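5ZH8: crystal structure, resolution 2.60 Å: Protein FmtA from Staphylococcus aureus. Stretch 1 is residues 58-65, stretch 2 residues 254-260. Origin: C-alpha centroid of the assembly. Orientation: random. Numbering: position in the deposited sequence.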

ATOM      1  N   GLU A  58     -38.551   4.552   2.432  1.00 95.95           N
ATOM      2  CA  GLU A  58     -39.023   5.826   1.895  1.00 98.22           C
ATOM      3  C   GLU A  58     -37.936   6.916   1.902  1.00 95.53           C
ATOM      4  O   GLU A  58     -38.232   8.084   1.645  1.00 96.76           O
ATOM      5  CB  GLU A  58     -40.250   6.290   2.669  1.00100.58           C
ATOM      6  N   LYS A  59     -36.687   6.530   2.171  1.00 92.04           N
ATOM      7  CA  LYS A  59     -35.574   7.482   2.199  1.00 89.30           C
ATOM      8  C   LYS A  59     -35.104   7.841   0.786  1.00 89.95           C
ATOM      9  O   LYS A  59     -34.755   6.961  -0.004  1.00 90.36           O
ATOM     10  CB  LYS A  59     -34.412   6.920   3.015  1.00 85.58           C
ATOM     11  N   VAL A  60     -35.102   9.138   0.478  1.00 90.17           N
ATOM     12  CA  VAL A  60     -34.564   9.643  -0.789  1.00 90.48           C
ATOM     13  C   VAL A  60     -33.090   9.982  -0.605  1.00 86.44           C
ATOM     14  O   VAL A  60     -32.602  10.039   0.526  1.00 84.20           O
ATOM     15  CB  VAL A  60     -35.338  10.869  -1.252  1.00 93.46           C
ATOM     16  N   ALA A  61     -32.388  10.211  -1.714  1.00 85.92           N
ATOM     17  CA  ALA A  61     -30.957  10.542  -1.687  1.00 82.27           C
ATOM     18  C   ALA A  61     -30.663  11.755  -0.789  1.00 80.22           C
ATOM     19  O   ALA A  61     -31.508  12.643  -0.646  1.00 81.97           O
ATOM     20  CB  ALA A  61     -30.449  10.791  -3.101  1.00 83.27           C
ATOM     21  N   PRO A  62     -29.459  11.799  -0.185  1.00 76.43           N
ATOM     22  CA  PRO A  62     -29.157  12.842   0.795  1.00 74.74           C
ATOM     23  C   PRO A  62     -28.980  14.211   0.150  1.00 75.49           C
ATOM     24  O   PRO A  62     -28.714  14.302  -1.051  1.00 76.49           O
ATOM     25  CB  PRO A  62     -27.840  12.366   1.411  1.00 71.48           C
ATOM     26  CG  PRO A  62     -27.182  11.611   0.307  1.00 71.37           C
ATOM     27  CD  PRO A  62     -28.288  10.947  -0.458  1.00 74.16           C
ATOM     28  N   SER A  63     -29.119  15.264   0.951  1.00 75.10           N
ATOM     29  CA  SER A  63     -29.041  16.634   0.450  1.00 76.13           C
ATOM     30  C   SER A  63     -27.679  16.933  -0.172  1.00 74.21           C
ATOM     31  O   SER A  63     -26.650  16.402   0.264  1.00 70.87           O
ATOM     32  CB  SER A  63     -29.342  17.637   1.568  1.00 76.19           C
ATOM     33  OG  SER A  63     -28.466  17.457   2.666  1.00 73.09           O
ATOM     34  N   LYS A  64     -27.689  17.789  -1.193  1.00 76.09           N
ATOM     35  CA  LYS A  64     -26.471  18.153  -1.910  1.00 74.93           C
ATOM     36  C   LYS A  64     -25.609  19.047  -1.024  1.00 72.59           C
ATOM     37  O   LYS A  64     -26.106  20.023  -0.455  1.00 73.66           O
ATOM     38  CB  LYS A  64     -26.803  18.899  -3.207  1.00 78.43           C
ATOM     39  CG  LYS A  64     -26.066  18.384  -4.439  1.00 78.78           C
ATOM     40  CD  LYS A  64     -26.851  17.256  -5.115  1.00 80.81           C
ATOM     41  CE  LYS A  64     -26.491  17.103  -6.590  1.00 82.64           C
ATOM     42  NZ  LYS A  64     -27.575  16.435  -7.373  1.00 85.80           N
ATOM     43  N   LEU A  65     -24.326  18.714  -0.910  1.00 69.47           N
ATOM     44  CA  LEU A  65     -23.381  19.506  -0.128  1.00 67.62           C
ATOM     45  C   LEU A  65     -22.592  20.411  -1.057  1.00 68.34           C
ATOM     46  O   LEU A  65     -22.218  20.000  -2.156  1.00 68.65           O
ATOM     47  CB  LEU A  65     -22.423  18.598   0.644  1.00 64.33           C
ATOM     48  CG  LEU A  65     -23.061  17.687   1.697  1.00 63.27           C
ATOM     49  CD1 LEU A  65     -22.024  16.744   2.290  1.00 60.49           C
ATOM     50  CD2 LEU A  65     -23.740  18.495   2.792  1.00 63.80           C
ATOM     51  N   GLN A 254     -29.229   1.872  -0.053  1.00 70.38           N
ATOM     52  CA  GLN A 254     -29.613   2.242  -1.425  1.00 72.66           C
ATOM     53  C   GLN A 254     -29.458   3.722  -1.744  1.00 71.67           C
ATOM     54  O   GLN A 254     -28.838   4.068  -2.744  1.00 71.72           O
ATOM     55  CB  GLN A 254     -31.059   1.806  -1.726  1.00 76.45           C
ATOM     56  CG  GLN A 254     -31.223   0.315  -1.919  1.00 78.40           C
ATOM     57  CD  GLN A 254     -30.436  -0.206  -3.106  1.00 79.39           C
ATOM     58  OE1 GLN A 254     -30.559   0.306  -4.221  1.00 81.04           O
ATOM     59  NE2 GLN A 254     -29.622  -1.231  -2.869  1.00 78.63           N
ATOM     60  N   PRO A 255     -30.011   4.607  -0.895  1.00 70.97           N
ATOM     61  CA  PRO A 255     -30.026   6.026  -1.265  1.00 71.14           C
ATOM     62  C   PRO A 255     -28.645   6.663  -1.394  1.00 68.80           C
ATOM     63  O   PRO A 255     -28.544   7.742  -1.967  1.00 69.47           O
ATOM     64  CB  PRO A 255     -30.800   6.692  -0.118  1.00 70.80           C
ATOM     65  CG  PRO A 255     -31.425   5.586   0.662  1.00 71.24           C
ATOM     66  CD  PRO A 255     -30.551   4.391   0.456  1.00 70.13           C
ATOM     67  N   PHE A 256     -27.606   6.006  -0.875  1.00 66.64           N
ATOM     68  CA  PHE A 256     -26.248   6.547  -0.887  1.00 64.47           C
ATOM     69  C   PHE A 256     -25.355   5.953  -1.971  1.00 64.80           C
ATOM     70  O   PHE A 256     -24.235   6.413  -2.129  1.00 63.51           O
ATOM     71  CB  PHE A 256     -25.578   6.327   0.480  1.00 61.75           C
ATOM     72  CG  PHE A 256     -26.381   6.839   1.641  1.00 61.68           C
ATOM     73  CD1 PHE A 256     -26.226   8.142   2.095  1.00 60.75           C
ATOM     74  CD2 PHE A 256     -27.301   6.015   2.282  1.00 62.73           C
ATOM     75  CE1 PHE A 256     -26.973   8.613   3.163  1.00 60.86           C
ATOM     76  CE2 PHE A 256     -28.054   6.481   3.348  1.00 62.63           C
ATOM     77  CZ  PHE A 256     -27.891   7.783   3.787  1.00 61.80           C
ATOM     78  N   LYS A 257     -25.829   4.951  -2.711  1.00 67.16           N
ATOM     79  CA  LYS A 257     -25.001   4.272  -3.730  1.00 67.80           C
ATOM     80  C   LYS A 257     -24.398   5.224  -4.766  1.00 67.72           C
ATOM     81  O   LYS A 257     -23.266   5.040  -5.209  1.00 66.46           O
ATOM     82  CB  LYS A 257     -25.801   3.173  -4.441  1.00 71.04           C
ATOM     83  CG  LYS A 257     -25.964   1.909  -3.616  1.00 71.27           C
ATOM     84  CD  LYS A 257     -26.575   0.779  -4.433  1.00 74.78           C
ATOM     85  CE  LYS A 257     -26.922  -0.402  -3.542  1.00 75.11           C
ATOM     86  NZ  LYS A 257     -25.729  -1.007  -2.897  1.00 72.80           N
ATOM     87  N   LYS A 258     -25.169   6.242  -5.128  1.00 69.24           N
ATOM     88  CA  LYS A 258     -24.738   7.314  -6.031  1.00 69.96           C
ATOM     89  C   LYS A 258     -23.407   7.954  -5.625  1.00 66.85           C
ATOM     90  O   LYS A 258     -22.635   8.377  -6.477  1.00 66.76           O
ATOM     91  CB  LYS A 258     -25.813   8.403  -6.031  1.00 71.96           C
ATOM     92  CG  LYS A 258     -25.966   9.201  -7.312  1.00 74.66           C
ATOM     93  CD  LYS A 258     -27.100  10.218  -7.180  1.00 76.86           C
ATOM     94  CE  LYS A 258     -28.407   9.569  -6.716  1.00 78.91           C
ATOM     95  NZ  LYS A 258     -29.611  10.431  -6.893  1.00 81.88           N
ATOM     96  N   TYR A 259     -23.157   8.037  -4.321  1.00 64.35           N
ATOM     97  CA  TYR A 259     -22.038   8.795  -3.775  1.00 61.74           C
ATOM     98  C   TYR A 259     -20.895   7.935  -3.205  1.00 59.11           C
ATOM     99  O   TYR A 259     -19.881   8.468  -2.745  1.00 56.84           O
ATOM    100  CB  TYR A 259     -22.566   9.770  -2.710  1.00 61.14           C
ATOM    101  CG  TYR A 259     -23.516  10.827  -3.265  1.00 63.81           C
ATOM    102  CD1 TYR A 259     -23.119  11.676  -4.298  1.00 65.06           C
ATOM    103  CD2 TYR A 259     -24.806  10.980  -2.761  1.00 65.49           C
ATOM    104  CE1 TYR A 259     -23.972  12.637  -4.814  1.00 67.45           C
ATOM    105  CE2 TYR A 259     -25.669  11.943  -3.272  1.00 67.98           C
ATOM    106  CZ  TYR A 259     -25.242  12.770  -4.299  1.00 69.02           C
ATOM    107  OH  TYR A 259     -26.073  13.736  -4.823  1.00 71.97           O
ATOM    108  N   LEU A 260     -21.040   6.614  -3.259  1.00 59.31           N
ATOM    109  CA  LEU A 260     -20.033   5.720  -2.685  1.00 57.67           C
ATOM    110  C   LEU A 260     -18.807   5.642  -3.590  1.00 57.48           C
ATOM    111  O   LEU A 260     -18.900   5.189  -4.726  1.00 60.08           O
ATOM    112  CB  LEU A 260     -20.623   4.323  -2.427  1.00 58.70           C
ATOM    113  CG  LEU A 260     -21.240   4.009  -1.044  1.00 57.74           C
ATOM    114  CD1 LEU A 260     -22.002   5.158  -0.389  1.00 57.17           C
ATOM    115  CD2 LEU A 260     -22.117   2.770  -1.149  1.00 59.67           C
TER

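Residues 58-65 run without regular helix or strand. From Lys59 to Leu65 the chain is extended, with psi between 124° and 168°. An extended chain leaves its backbone groups free of partners within the stretch. Residues 254-260 are more tightly wound. Lys257 N donates to Gln254 O at 3.1 Å, and Tyr259 N donates to Phe256 O at 2.9 Å. A weak bond of 3.4 Å joins Leu260 N to Lys257 O. Each of these bonds spans three residues, so this stretch is compact where the other is drawn out.

The two backbones come nearest at Ala61 and Pro255, whose CA atoms are 4.6 Å apart. Pro255 O lies 3.7 Å from Ala61 CA and 3.6 Å from Pro62 CD. These are carbon-oxygen contacts. No hydrogen bond crosses the contact among the modelled atoms, and Pro62 has no amide hydrogen to offer.

Among the modelled atoms, the side chains meet by packing. The CA-to-CB bond of Pro255 points toward the first stretch. Its CG sits 3.7 Å from Lys59 O and 4.0 Å from Lys59 CB, and its CB is 3.9 Å from Val60 O. Lys59 is modelled only to CB, so any contact made by the rest of its side chain cannot be judged.

The CA-to-CB bond of Pro62 also points toward its partner stretch. Its CG reaches two aromatic rings, at 4.0 Å from Phe256 CD1 and 3.9 Å from Tyr259 CE2. Both approaches are oblique. These two apolar contacts place the proline ring against both aromatic side chains.

Lys64 and Lys258 add smaller contacts. Lys64 starts sideways, but its end comes nearer, and its CD lies 3.6 Å from Tyr259 OH. CD is the closest atom, but Lys64 NZ is also only 4.0 Å from Tyr259 OH, with no hydrogen bond between them. Lys258 NZ is 3.9 Å from Ala61 CB, a contact without polar pairing. The surface buried between the two stretches is 346 Å², both sides summed.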